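Local structure of putative 4-Hydroxy-2-oxoglutarate aldolase / 2-dehydro-3-deoxyphosphogluconate aldolase (3LM7) at residues 42-47 / 81-86; 67-72 / 92-97; 113-118 / 159-164. The protein is a putative aldolase of the KDGP aldolase family with a TIM-barrel fold. One frame throughout, in Å; residues are numbered along the deposited sequence.

Interaction 1. Residues 42-47 / 81-86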
loop_
_atom_site.group_PDB
_atom_site.type_symbol
_atom_site.label_atom_id
_atom_site.label_comp_id
_atom_site.label_asym_id
_atom_site.label_seq_id
_atom_site.Cartn_x
_atom_site.Cartn_y
_atom_site.Cartn_z
ATOM N N VAL A 42 18.206 -13.966 11.679
ATOM C CA VAL A 42 19.496 -14.485 12.142
ATOM C C VAL A 42 20.158 -13.333 12.896
ATOM O O VAL A 42 20.139 -12.205 12.437
ATOM C CB VAL A 42 20.379 -14.903 10.953
ATOM C CG1 VAL A 42 21.780 -15.491 11.449
ATOM C CG2 VAL A 42 19.570 -15.983 10.108
ATOM N N LEU A 43 20.760 -13.619 14.059
ATOM C CA LEU A 43 21.135 -12.489 14.954
ATOM C C LEU A 43 22.569 -12.146 14.902
ATOM O O LEU A 43 23.394 -13.041 14.954
ATOM C CB LEU A 43 20.704 -12.782 16.392
ATOM C CG LEU A 43 19.312 -13.362 16.628
ATOM C CD1 LEU A 43 19.194 -13.610 18.161
ATOM C CD2 LEU A 43 18.234 -12.411 16.124
ATOM N N SER A 44 22.889 -10.854 14.786
ATOM C CA SER A 44 24.294 -10.397 14.787
ATOM C C SER A 44 25.062 -10.827 16.046
ATOM O O SER A 44 26.260 -11.099 15.984
ATOM C CB SER A 44 24.389 -8.853 14.628
ATOM O OG SER A 44 23.635 -8.302 15.667
ATOM N N LYS A 45 24.351 -10.894 17.183
ATOM C CA LYS A 45 24.943 -11.169 18.495
ATOM C C LYS A 45 25.520 -12.582 18.558
ATOM O O LYS A 45 26.361 -12.895 19.400
ATOM C CB LYS A 45 23.840 -11.009 19.537
ATOM C CG LYS A 45 24.314 -10.530 20.844
ATOM C CD LYS A 45 23.244 -10.814 21.880
ATOM C CE LYS A 45 22.045 -9.880 21.749
ATOM N NZ LYS A 45 21.676 -9.477 23.136
ATOM N N ASN A 46 25.097 -13.437 17.645
ATOM C CA ASN A 46 25.561 -14.816 17.588
ATOM C C ASN A 46 26.924 -14.989 16.916
ATOM O O ASN A 46 27.359 -16.121 16.696
ATOM C CB ASN A 46 24.467 -15.702 16.940
ATOM C CG ASN A 46 23.370 -15.985 17.918
ATOM O OD1 ASN A 46 23.625 -15.925 19.129
ATOM N ND2 ASN A 46 22.158 -16.287 17.445
ATOM N N TYR A 47 27.593 -13.889 16.567
ATOM C CA TYR A 47 28.861 -13.951 15.790
ATOM C C TYR A 47 29.887 -13.052 16.422
ATOM O O TYR A 47 29.516 -12.033 17.021
ATOM C CB TYR A 47 28.668 -13.503 14.314
ATOM C CG TYR A 47 27.681 -14.382 13.613
ATOM C CD1 TYR A 47 28.088 -15.587 13.002
ATOM C CD2 TYR A 47 26.322 -14.049 13.602
ATOM C CE1 TYR A 47 27.139 -16.431 12.403
ATOM C CE2 TYR A 47 25.380 -14.875 13.012
ATOM C CZ TYR A 47 25.782 -16.075 12.411
ATOM O OH TYR A 47 24.804 -16.884 11.818
ATOM N N VAL A 81 25.400 -0.886 15.592
ATOM C CA VAL A 81 26.420 -0.588 14.599
ATOM C C VAL A 81 26.806 -1.873 13.830
ATOM O O VAL A 81 27.000 -1.852 12.608
ATOM C CB VAL A 81 27.676 0.026 15.296
ATOM C CG1 VAL A 81 28.982 -0.062 14.366
ATOM C CG2 VAL A 81 27.336 1.478 15.784
HETATM N N MSE A 82 26.951 -2.978 14.527
HETATM C CA MSE A 82 27.280 -4.231 13.812
HETATM C C MSE A 82 26.188 -4.605 12.811
HETATM O O MSE A 82 26.489 -4.999 11.697
HETATM C CB MSE A 82 27.470 -5.362 14.798
HETATM C CG MSE A 82 28.338 -6.483 14.280
HETATM SE SE MSE A 82 28.187 -7.925 15.614
HETATM C CE MSE A 82 29.172 -9.244 14.677
ATOM N N VAL A 83 24.911 -4.437 13.183
ATOM C CA VAL A 83 23.820 -4.698 12.207
ATOM C C VAL A 83 23.941 -3.815 10.966
ATOM O O VAL A 83 23.785 -4.300 9.842
ATOM C CB VAL A 83 22.411 -4.590 12.860
ATOM C CG1 VAL A 83 21.331 -4.554 11.798
ATOM C CG2 VAL A 83 22.215 -5.860 13.752
ATOM N N SER A 84 24.299 -2.538 11.137
ATOM C CA SER A 84 24.451 -1.680 9.974
ATOM C C SER A 84 25.599 -2.173 9.079
ATOM O O SER A 84 25.501 -2.131 7.855
ATOM C CB SER A 84 24.757 -0.217 10.378
ATOM O OG SER A 84 23.608 0.351 10.954
ATOM N N GLN A 85 26.707 -2.573 9.698
ATOM C CA GLN A 85 27.817 -3.073 8.900
ATOM C C GLN A 85 27.551 -4.413 8.248
ATOM O O GLN A 85 27.914 -4.622 7.068
ATOM C CB GLN A 85 29.094 -3.087 9.739
ATOM C CG GLN A 85 29.450 -1.670 10.249
ATOM C CD GLN A 85 30.534 -1.732 11.325
ATOM O OE1 GLN A 85 30.873 -2.795 11.779
ATOM N NE2 GLN A 85 31.052 -0.586 11.736
ATOM N N ILE A 86 26.961 -5.348 8.991
ATOM C CA ILE A 86 26.576 -6.616 8.405
ATOM C C ILE A 86 25.631 -6.395 7.214
ATOM O O ILE A 86 25.800 -6.991 6.120
ATOM C CB ILE A 86 25.868 -7.488 9.418
ATOM C CG1 ILE A 86 26.833 -7.947 10.497
ATOM C CG2 ILE A 86 25.199 -8.726 8.747
ATOM C CD1 ILE A 86 26.119 -8.598 11.730
#
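S44 and I86 meet by carbon alone: the terminal methyl CD1 of I86 lies 3.4 Å from CB of S44, a tight approach for two carbons. V83 joins from the preceding turn of the helix, where its CG2, anti to the carbonyl carbon and beside the backbone N, comes within 3.4 Å of S44 OG. The CA atoms of S44 and V83 are 6.3 Å apart, the nearest CA pair between the segments. The third helix residue, selenomethionine M82, works at longer range. With its chain fully extended beyond CG (chi2 -171°, chi3 174°), it reaches along the turn, from S44 to Y47. Its methyl CE sits 3.7 Å from S44 O and, equally, 3.7 Å from Y47 O, while SE rests 4.0 Å from S44 CB. CE also touches the CB of Y47 at 4.3 Å, an apolar contact.

No hydrogen bond crosses between the segments, and the polar groups are occupied elsewhere. S44 OG, placed between the backbone N and the carbonyl carbon by chi1 of 56°, is in hydrogen-bonding reach of two acceptors, G71 O and Q79 OE1, which would share its single proton and probably hold the rotation of the side chain that V83 and I86 pack against. Y47 OH bonds to D56 of helix 50-63, a helix that I86 also touches through A53.

The contact thus packs the turn leaving strand 38-43 against helix 80-90, the helix that follows the neighbouring strand 68-71, an outer-layer arrangement characteristic of the TIM-barrel fold.

Interaction 2. Residues 67-72 / 92-97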
loop_
_atom_site.group_PDB
_atom_site.type_symbol
_atom_site.label_atom_id
_atom_site.label_comp_id
_atom_site.label_asym_id
_atom_site.label_seq_id
_atom_site.Cartn_x
_atom_site.Cartn_y
_atom_site.Cartn_z
ATOM N N ALA A 67 15.461 -14.329 1.871
ATOM C CA ALA A 67 14.348 -13.965 2.771
ATOM C C ALA A 67 14.881 -13.927 4.191
ATOM O O ALA A 67 14.375 -14.600 5.068
ATOM C CB ALA A 67 13.206 -14.927 2.583
ATOM N N LEU A 68 15.896 -13.069 4.387
ATOM C CA LEU A 68 16.681 -12.989 5.590
ATOM C C LEU A 68 16.349 -11.657 6.288
ATOM O O LEU A 68 16.230 -10.628 5.621
ATOM C CB LEU A 68 18.174 -13.005 5.176
ATOM C CG LEU A 68 19.205 -12.678 6.279
ATOM C CD1 LEU A 68 19.253 -13.668 7.366
ATOM C CD2 LEU A 68 20.627 -12.576 5.625
ATOM N N SER A 69 16.203 -11.705 7.618
ATOM C CA SER A 69 16.051 -10.513 8.457
ATOM C C SER A 69 17.268 -10.474 9.361
ATOM O O SER A 69 17.461 -11.384 10.213
ATOM C CB SER A 69 14.797 -10.688 9.338
ATOM O OG SER A 69 14.684 -9.582 10.208
ATOM N N VAL A 70 18.109 -9.455 9.213
ATOM C CA VAL A 70 19.282 -9.293 10.113
ATOM C C VAL A 70 18.815 -8.787 11.507
ATOM O O VAL A 70 18.202 -7.731 11.573
ATOM C CB VAL A 70 20.297 -8.300 9.509
ATOM C CG1 VAL A 70 21.480 -8.133 10.493
ATOM C CG2 VAL A 70 20.702 -8.844 8.116
ATOM N N GLY A 71 19.070 -9.578 12.567
ATOM C CA GLY A 71 18.625 -9.219 13.904
ATOM C C GLY A 71 19.667 -8.561 14.781
ATOM O O GLY A 71 20.862 -8.858 14.702
ATOM N N LEU A 72 19.213 -7.654 15.630
ATOM C CA LEU A 72 20.060 -7.194 16.740
ATOM C C LEU A 72 20.230 -8.325 17.805
ATOM O O LEU A 72 21.315 -8.611 18.204
ATOM C CB LEU A 72 19.407 -5.974 17.429
ATOM C CG LEU A 72 19.184 -4.750 16.492
ATOM C CD1 LEU A 72 17.923 -3.962 16.960
ATOM C CD2 LEU A 72 20.450 -3.867 16.405
ATOM N N PRO A 92 20.266 -7.979 2.688
ATOM C CA PRO A 92 19.111 -8.819 2.926
ATOM C C PRO A 92 17.824 -8.140 2.507
ATOM O O PRO A 92 17.850 -6.972 2.005
ATOM C CB PRO A 92 19.114 -8.955 4.469
ATOM C CG PRO A 92 19.461 -7.528 4.911
ATOM C CD PRO A 92 20.592 -7.153 3.882
ATOM N N GLN A 93 16.693 -8.836 2.742
ATOM C CA GLN A 93 15.380 -8.245 2.518
ATOM C C GLN A 93 14.937 -7.353 3.671
ATOM O O GLN A 93 14.093 -6.484 3.474
ATOM C CB GLN A 93 14.300 -9.312 2.290
ATOM C CG GLN A 93 14.428 -9.868 0.829
ATOM C CD GLN A 93 13.532 -11.090 0.624
ATOM O OE1 GLN A 93 12.720 -11.418 1.489
ATOM N NE2 GLN A 93 13.709 -11.801 -0.526
ATOM N N HIS A 94 15.529 -7.536 4.832
ATOM C CA HIS A 94 14.989 -6.903 6.037
ATOM C C HIS A 94 16.074 -6.689 7.077
ATOM O O HIS A 94 16.946 -7.580 7.267
ATOM C CB HIS A 94 13.904 -7.838 6.663
ATOM C CG HIS A 94 13.184 -7.203 7.812
ATOM N ND1 HIS A 94 13.578 -7.384 9.115
ATOM C CD2 HIS A 94 12.103 -6.373 7.850
ATOM C CE1 HIS A 94 12.745 -6.735 9.914
ATOM N NE2 HIS A 94 11.853 -6.102 9.169
ATOM N N VAL A 95 15.997 -5.544 7.794
ATOM C CA VAL A 95 16.993 -5.246 8.811
ATOM C C VAL A 95 16.247 -4.747 10.050
ATOM O O VAL A 95 15.370 -3.885 9.913
ATOM C CB VAL A 95 17.926 -4.079 8.327
ATOM C CG1 VAL A 95 18.895 -3.552 9.457
ATOM C CG2 VAL A 95 18.737 -4.511 7.023
ATOM N N ASN A 96 16.574 -5.283 11.228
ATOM C CA ASN A 96 16.024 -4.773 12.461
ATOM C C ASN A 96 16.960 -3.668 12.944
ATOM O O ASN A 96 18.162 -3.924 13.135
ATOM C CB ASN A 96 15.987 -5.852 13.551
ATOM C CG ASN A 96 14.863 -6.883 13.314
ATOM O OD1 ASN A 96 13.682 -6.636 13.622
ATOM N ND2 ASN A 96 15.226 -7.996 12.707
ATOM N N GLN A 97 16.424 -2.490 13.264
ATOM C CA GLN A 97 17.266 -1.457 13.879
ATOM C C GLN A 97 16.580 -0.801 15.090
ATOM O O GLN A 97 15.362 -0.833 15.208
ATOM C CB GLN A 97 17.672 -0.322 12.895
ATOM C CG GLN A 97 19.044 -0.552 12.168
ATOM C CD GLN A 97 20.200 -0.595 13.165
ATOM O OE1 GLN A 97 20.018 -0.344 14.366
ATOM N NE2 GLN A 97 21.357 -1.031 12.698
#
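The H94 imidazole meets S69 at its edge: ND1 and S69 OG are 2.7 Å apart, close to the ring plane, in a hydrogen bond that either could donate. S69 OG is anti to its own backbone N (chi1 177°), which sets it against ND1; it has a further partner in N18. N96 OD1 also lies at the ring edge in plane, and NE2 of the same ring bonds to E191 on another strand, so the ring is held at both nitrogens. The N96 carboxamide is the second flat group. Its ND2 donates to V70 O at 3.2 Å, with that oxygen near the amide plane but the donor 54° above the carbonyl plane, while its OD1 turns to K163. V70 O therefore takes two N-H groups from one residue, because N96 N also donates to it at 3.0 Å, nearly in line with the C=O bond.

Strands 68-71 and 94-95 are parallel neighbours, the two strands of a beta-alpha-beta unit whose helix is 80-90. S69 and H94 share one sheet face; V70 and V95 share the other, where V95 packs on that helix. The return bond runs from V70 N to H94 O at 2.9 Å, whereas L68 O receives weak bonds from Q93 N and H94 N.

The V70 and P92 side chains cross at about a right angle, CG2 3.7 Å from CG. At the far end L72 lies over the N96 carbonyl, its CG 3.6 Å from N96 O, a buried oxygen with no polar partner in the model.

Interaction 3. Residues 113-118 / 159-164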
loop_
_atom_site.group_PDB
_atom_site.type_symbol
_atom_site.label_atom_id
_atom_site.label_comp_id
_atom_site.label_asym_id
_atom_site.label_seq_id
_atom_site.Cartn_x
_atom_site.Cartn_y
_atom_site.Cartn_z
ATOM N N ASP A 113 15.137 -0.526 -1.137
ATOM C CA ASP A 113 14.264 -1.706 -1.185
ATOM C C ASP A 113 14.299 -2.503 0.077
ATOM O O ASP A 113 13.245 -2.955 0.552
ATOM C CB ASP A 113 14.662 -2.614 -2.327
ATOM C CG ASP A 113 14.477 -1.924 -3.687
ATOM O OD1 ASP A 113 13.510 -1.178 -3.834
ATOM O OD2 ASP A 113 15.307 -2.138 -4.554
ATOM N N THR A 114 15.496 -2.746 0.602
ATOM C CA THR A 114 15.577 -3.528 1.850
ATOM C C THR A 114 14.724 -2.810 2.904
ATOM O O THR A 114 14.826 -1.566 3.072
ATOM C CB THR A 114 17.014 -3.571 2.333
ATOM O OG1 THR A 114 17.775 -4.338 1.417
ATOM C CG2 THR A 114 17.126 -4.276 3.702
ATOM N N VAL A 115 13.901 -3.569 3.626
ATOM C CA VAL A 115 13.086 -2.981 4.703
ATOM C C VAL A 115 13.917 -2.767 5.955
ATOM O O VAL A 115 14.526 -3.708 6.443
ATOM C CB VAL A 115 11.861 -3.944 5.048
ATOM C CG1 VAL A 115 11.102 -3.431 6.296
ATOM C CG2 VAL A 115 10.898 -3.947 3.823
ATOM N N VAL A 116 13.937 -1.525 6.471
ATOM C CA VAL A 116 14.632 -1.208 7.693
ATOM C C VAL A 116 13.613 -0.716 8.716
ATOM O O VAL A 116 12.967 0.368 8.528
ATOM C CB VAL A 116 15.636 -0.039 7.448
ATOM C CG1 VAL A 116 16.380 0.293 8.768
ATOM C CG2 VAL A 116 16.641 -0.531 6.350
ATOM N N ASN A 117 13.399 -1.517 9.777
ATOM C CA ASN A 117 12.470 -1.065 10.811
ATOM C C ASN A 117 13.194 -0.173 11.844
ATOM O O ASN A 117 14.462 -0.091 11.889
ATOM C CB ASN A 117 11.729 -2.277 11.459
ATOM C CG ASN A 117 12.628 -3.160 12.336
ATOM O OD1 ASN A 117 13.525 -2.683 13.008
ATOM N ND2 ASN A 117 12.309 -4.459 12.393
ATOM N N GLY A 118 12.416 0.498 12.682
ATOM C CA GLY A 118 13.027 1.339 13.701
ATOM C C GLY A 118 12.239 1.043 14.983
ATOM O O GLY A 118 11.031 1.193 15.009
ATOM N N GLY A 159 13.900 5.204 7.098
ATOM C CA GLY A 159 13.307 3.955 7.648
ATOM C C GLY A 159 12.089 3.532 6.830
ATOM O O GLY A 159 11.429 4.408 6.128
ATOM N N SER A 160 11.762 2.238 6.902
ATOM C CA SER A 160 10.598 1.697 6.131
ATOM C C SER A 160 9.365 1.426 7.000
ATOM O O SER A 160 8.211 1.447 6.495
ATOM C CB SER A 160 10.970 0.324 5.506
ATOM O OG SER A 160 12.194 0.301 4.822
ATOM N N SER A 161 9.599 1.127 8.276
ATOM C CA SER A 161 8.533 0.625 9.188
ATOM C C SER A 161 8.808 0.950 10.646
ATOM O O SER A 161 9.958 1.185 11.074
ATOM C CB SER A 161 8.364 -0.899 9.072
ATOM O OG SER A 161 9.587 -1.529 9.409
ATOM N N VAL A 162 7.748 0.907 11.415
ATOM C CA VAL A 162 7.887 0.999 12.865
ATOM C C VAL A 162 7.953 -0.431 13.411
ATOM O O VAL A 162 7.065 -1.245 13.085
ATOM C CB VAL A 162 6.598 1.657 13.446
ATOM C CG1 VAL A 162 6.390 1.379 15.004
ATOM C CG2 VAL A 162 6.553 3.166 13.062
ATOM N N LYS A 163 8.965 -0.726 14.256
ATOM C CA LYS A 163 8.875 -1.954 15.033
ATOM C C LYS A 163 8.340 -1.518 16.414
ATOM O O LYS A 163 8.943 -0.663 17.038
ATOM C CB LYS A 163 10.252 -2.596 15.214
ATOM C CG LYS A 163 10.069 -3.822 16.133
ATOM C CD LYS A 163 11.365 -4.353 16.717
ATOM C CE LYS A 163 11.638 -5.683 16.031
ATOM N NZ LYS A 163 13.086 -6.054 16.286
ATOM N N PHE A 164 7.142 -1.946 16.792
ATOM C CA PHE A 164 6.540 -1.474 18.009
ATOM C C PHE A 164 6.795 -2.568 19.019
ATOM O O PHE A 164 6.188 -3.633 18.927
ATOM C CB PHE A 164 5.056 -1.255 17.791
ATOM C CG PHE A 164 4.353 -0.491 18.898
ATOM C CD1 PHE A 164 4.787 0.751 19.300
ATOM C CD2 PHE A 164 3.221 -1.027 19.494
ATOM C CE1 PHE A 164 4.110 1.460 20.294
ATOM C CE2 PHE A 164 2.515 -0.288 20.539
ATOM C CZ PHE A 164 2.945 0.905 20.894
HETATM O O HOH W 1 12.133 2.722 10.214
HETATM O O HOH W 2 14.265 -3.525 15.551
#
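N117 lays its carboxamide over the root of the K163 side chain, CG against K163 CB at 3.8 Å, with chi1 of 70° placing CG between the backbone N and the carbonyl carbon. Beyond this overlap a water joins the polar ends, donating to N117 OD1 and accepting from K163 NZ. NZ keeps N96 as its partner in the protein, and the ND2 of N117 reaches both N96 and E191. On the same sheet face S161 OG sits 3.1 Å from N117 CB and is itself bonded to E191.

The two strands run parallel, paired through N117 with S161 and G118 with V162; the axes of the short segments 115-118 and 161-164 make 45°. K163 N donates to G118 O at 2.9 Å from above the carbonyl plane, and G118 N gives a weak bond to S161 O. Just before the paired residues, S160 binds V116 through both its polar groups: its N donates to V116 O at 2.8 Å in the carbonyl plane, and its OG, beside its own backbone N, accepts V116 N at 3.0 Å. V116 O is further held by a weak bond from S161 N and by a water that also donates to S161 O. V115 CG1 packs on S160 CB at 3.8 Å.

Linked through E191 and N96, these polar side chains form a network on one face of adjacent parallel strands, consistent with the polar lining inside a TIM barrel.

All three contacts reach the same parallel sheet; interactions 2 and 3 are strand pairs within it, interaction 1 only at its strand end. Interactions 1 and 2, with centres about 9 Å apart, interleave along the chain: strand 38-43 lies beside strand 68-71, and helix 80-90 connects strands 68-71 and 94-95. V42 O lies 2.8 Å from G71 N, and S44 N 2.8 Å from G71 O, probable hydrogen bonds. Interactions 2 and 3, with centres about 10 Å apart, meet where V95 N approaches V115 O to 2.7 Å; H94 CE1 packs 3.4 Å from N117 ND2, probably inside the barrel. Interactions 1 and 3 do not touch; their nearest atoms are about 8 Å apart.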